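Long-range contact in beta-ketoacyl-[acyl-carrier-protein] synthase FabY (Pseudomonas aeruginosa, PDB 4CW4), which starts fatty acid biosynthesis by condensing acetyl-CoA with malonyl-ACP to give the primer beta-acetoacetyl-ACP: residues 349-357 and 502-512. Residues are numbered along the deposited sequence; the frame is centred on the assembly and turned at random. Where two conformers were deposited one is given.
Sequences RRASRPFGE and IKTIDKVADDV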
# COMPACT_ATOMS: atom_id res chain seq x y z
N ARG A 349 -31.21 -6.55 -2.39
CA ARG A 349 -31.10 -5.18 -1.89
C ARG A 349 -30.91 -5.14 -0.39
O ARG A 349 -30.47 -4.13 0.15
CB ARG A 349 -32.31 -4.35 -2.32
CG ARG A 349 -32.33 -4.20 -3.83
CD ARG A 349 -33.51 -3.47 -4.44
NE ARG A 349 -33.21 -3.27 -5.87
CZ ARG A 349 -33.43 -4.15 -6.83
NH1 ARG A 349 -34.03 -5.31 -6.56
NH2 ARG A 349 -33.09 -3.87 -8.08
N ARG A 350 -31.22 -6.25 0.29
CA ARG A 350 -31.03 -6.34 1.74
C ARG A 350 -29.88 -7.29 2.07
O ARG A 350 -29.84 -7.89 3.14
CB ARG A 350 -32.32 -6.77 2.41
CG ARG A 350 -33.44 -5.75 2.25
CD ARG A 350 -34.75 -6.23 2.83
NE ARG A 350 -34.68 -6.42 4.27
CZ ARG A 350 -35.62 -6.95 5.02
NH1 ARG A 350 -36.76 -7.37 4.49
NH2 ARG A 350 -35.41 -7.09 6.33
N ALA A 351 -28.92 -7.42 1.16
CA ALA A 351 -27.80 -8.34 1.42
C ALA A 351 -26.97 -7.89 2.61
O ALA A 351 -26.37 -8.71 3.31
CB ALA A 351 -26.93 -8.49 0.20
N SER A 352 -26.92 -6.58 2.83
CA SER A 352 -26.10 -5.98 3.88
C SER A 352 -26.98 -5.50 5.04
O SER A 352 -27.73 -4.53 4.91
CB SER A 352 -25.26 -4.85 3.32
OG SER A 352 -24.31 -4.42 4.27
N ARG A 353 -26.86 -6.22 6.15
CA ARG A 353 -27.74 -6.11 7.32
C ARG A 353 -26.93 -5.90 8.61
O ARG A 353 -26.91 -6.78 9.48
CB ARG A 353 -28.57 -7.41 7.44
CG ARG A 353 -29.62 -7.56 6.36
CD ARG A 353 -30.00 -9.04 6.17
NE ARG A 353 -31.09 -9.29 5.23
CZ ARG A 353 -32.37 -9.48 5.55
NH1 ARG A 353 -32.76 -9.41 6.83
NH2 ARG A 353 -33.26 -9.75 4.60
N PRO A 354 -26.18 -4.80 8.70
CA PRO A 354 -25.39 -4.54 9.91
C PRO A 354 -26.24 -4.65 11.18
O PRO A 354 -27.32 -4.10 11.24
CB PRO A 354 -24.90 -3.10 9.72
CG PRO A 354 -24.98 -2.86 8.24
CD PRO A 354 -26.17 -3.66 7.78
N PHE A 355 -25.73 -5.39 12.17
CA PHE A 355 -26.36 -5.55 13.48
C PHE A 355 -27.67 -6.32 13.49
O PHE A 355 -28.26 -6.49 14.54
CB PHE A 355 -26.48 -4.20 14.20
CG PHE A 355 -25.14 -3.56 14.43
CD1 PHE A 355 -24.25 -4.09 15.35
CD2 PHE A 355 -24.76 -2.48 13.68
CE1 PHE A 355 -22.99 -3.54 15.50
CE2 PHE A 355 -23.51 -1.91 13.84
CZ PHE A 355 -22.63 -2.43 14.76
N GLY A 356 -28.10 -6.83 12.32
CA GLY A 356 -29.24 -7.70 12.24
C GLY A 356 -28.84 -9.15 12.08
O GLY A 356 -27.66 -9.45 12.08
N GLU A 357 -29.82 -10.04 11.96
CA GLU A 357 -29.53 -11.36 11.41
C GLU A 357 -28.78 -11.14 10.09
O GLU A 357 -29.22 -10.37 9.23
CB GLU A 357 -30.80 -12.17 11.20
CG GLU A 357 -31.60 -12.42 12.47
CD GLU A 357 -30.85 -13.25 13.48
OE1 GLU A 357 -30.12 -14.18 13.07
OE2 GLU A 357 -30.98 -12.97 14.70
N ILE A 502 -30.67 1.83 9.83
CA ILE A 502 -30.21 0.58 9.19
C ILE A 502 -31.48 -0.05 8.61
O ILE A 502 -32.13 -0.89 9.25
CB ILE A 502 -29.49 -0.35 10.17
CG1 ILE A 502 -28.41 0.42 10.94
CG2 ILE A 502 -28.91 -1.54 9.40
CD1 ILE A 502 -27.64 -0.41 11.94
N LYS A 503 -31.86 0.37 7.42
CA LYS A 503 -33.21 0.07 6.92
C LYS A 503 -33.37 -1.36 6.43
O LYS A 503 -34.48 -1.83 6.23
CB LYS A 503 -33.62 1.06 5.83
CG LYS A 503 -33.72 2.45 6.36
CD LYS A 503 -34.14 3.45 5.30
CE LYS A 503 -34.10 4.81 5.90
NZ LYS A 503 -33.51 5.78 4.98
N THR A 504 -32.25 -2.04 6.22
CA THR A 504 -32.26 -3.40 5.72
C THR A 504 -32.59 -4.45 6.78
O THR A 504 -32.86 -5.60 6.43
CB THR A 504 -30.91 -3.75 5.13
OG1 THR A 504 -29.91 -3.49 6.12
CG2 THR A 504 -30.62 -2.92 3.89
N ILE A 505 -32.55 -4.08 8.06
CA ILE A 505 -32.83 -5.04 9.14
C ILE A 505 -34.22 -4.84 9.70
O ILE A 505 -34.78 -3.74 9.67
CB ILE A 505 -31.75 -5.01 10.26
CG1 ILE A 505 -31.85 -3.76 11.12
CG2 ILE A 505 -30.35 -5.16 9.64
CD1 ILE A 505 -30.91 -3.78 12.32
N ASP A 506 -34.79 -5.91 10.25
CA ASP A 506 -36.12 -5.82 10.85
C ASP A 506 -36.07 -5.58 12.31
O ASP A 506 -37.03 -5.08 12.90
CB ASP A 506 -36.90 -7.09 10.56
CG ASP A 506 -37.34 -7.14 9.14
OD1 ASP A 506 -37.90 -6.12 8.70
OD2 ASP A 506 -37.07 -8.14 8.45
N LYS A 507 -34.96 -5.99 12.89
CA LYS A 507 -34.64 -5.73 14.26
C LYS A 507 -33.20 -6.15 14.47
O LYS A 507 -32.59 -6.87 13.66
CB LYS A 507 -35.55 -6.47 15.22
CG LYS A 507 -35.18 -7.89 15.52
CD LYS A 507 -35.72 -8.29 16.90
CE LYS A 507 -35.01 -9.53 17.40
NZ LYS A 507 -34.94 -10.54 16.32
N VAL A 508 -32.65 -5.68 15.57
CA VAL A 508 -31.28 -5.96 15.93
C VAL A 508 -31.18 -7.41 16.38
O VAL A 508 -32.06 -7.91 17.10
CB VAL A 508 -30.84 -4.95 17.01
CG1 VAL A 508 -29.50 -5.32 17.58
CG2 VAL A 508 -30.83 -3.54 16.43
N ALA A 509 -30.15 -8.13 15.93
CA ALA A 509 -30.00 -9.52 16.34
C ALA A 509 -29.95 -9.68 17.86
O ALA A 509 -29.42 -8.81 18.57
CB ALA A 509 -28.76 -10.16 15.69
N ASP A 510 -30.46 -10.81 18.33
CA ASP A 510 -30.55 -11.06 19.76
C ASP A 510 -29.21 -11.05 20.49
O ASP A 510 -29.18 -10.80 21.68
CB ASP A 510 -31.24 -12.41 20.02
CG ASP A 510 -32.66 -12.44 19.51
OD1 ASP A 510 -33.53 -11.93 20.23
OD2 ASP A 510 -32.88 -12.96 18.39
N ASP A 511 -28.11 -11.30 19.79
CA ASP A 511 -26.81 -11.38 20.45
C ASP A 511 -26.04 -10.06 20.44
O ASP A 511 -24.92 -10.00 20.93
CB ASP A 511 -25.95 -12.54 19.90
CG ASP A 511 -25.68 -12.44 18.41
OD1 ASP A 511 -25.97 -11.38 17.80
OD2 ASP A 511 -25.14 -13.44 17.85
N VAL A 512 -26.63 -9.01 19.89
CA VAL A 512 -25.97 -7.72 19.86
C VAL A 512 -26.05 -7.06 21.25
O VAL A 512 -27.08 -7.11 21.91
CB VAL A 512 -26.60 -6.83 18.80
CG1 VAL A 512 -26.12 -5.38 18.93
CG2 VAL A 512 -26.28 -7.38 17.40
O HOH W 1 -38.51 -8.62 6.41
O HOH W 2 -35.17 -10.21 8.81
O HOH W 3 -30.81 -13.97 17.01
O HOH W 4 -32.88 -8.66 11.80
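Arg350 turns the NE/NH2 edge of its guanidinium to Thr504 and grips one carbonyl oxygen twice, NE standing 2.9 Å and NH2 3.0 Å from Thr504 O. Both nitrogens come from the same face of that carbonyl; the bend in the arginine chain at chi3 (64°) turns its NE edge to it. In one of the two conformers of Asp506, NH2 also forms a salt bridge to Asp506 OD2 (2.9 Å), met from above the carboxylate, the two flat groups being almost perpendicular (88°). The paired bonds to Thr504 O should restrain the guanidinium's rotation, with the third added in that conformer, while Arg353 NH2 lies over one of its faces. In the same conformer water 2 bridges Arg353 NH1 and Asp506 OD2, which are not in direct contact. The threonine hydroxyl, Thr504 OG1, donates in the carbonyl plane to a lone pair of Ser352 O at 2.7 Å. Where the CA atoms of the two loops come nearest, at Gly356 and Ala509, Ala509 N donates to Phe355 O (2.9 Å), and Gly356 CA, closing the type II turn from Arg353, packs directly on the Ile505 CG2 methyl. Ile502 CD1 meets the edge of the Phe355 ring, 4.0 Å from CD2. Two ketosynthase loops are thus joined, the side chains of Phe355 and Ser352 each about 7 Å from those of the predicted catalytic His439 and His477 respectively, with Phe355 and Val512 packed on helix 444-461, Pro354 and Thr504 on helix 472-475, and Ile502 and Val508 against strand 517-519.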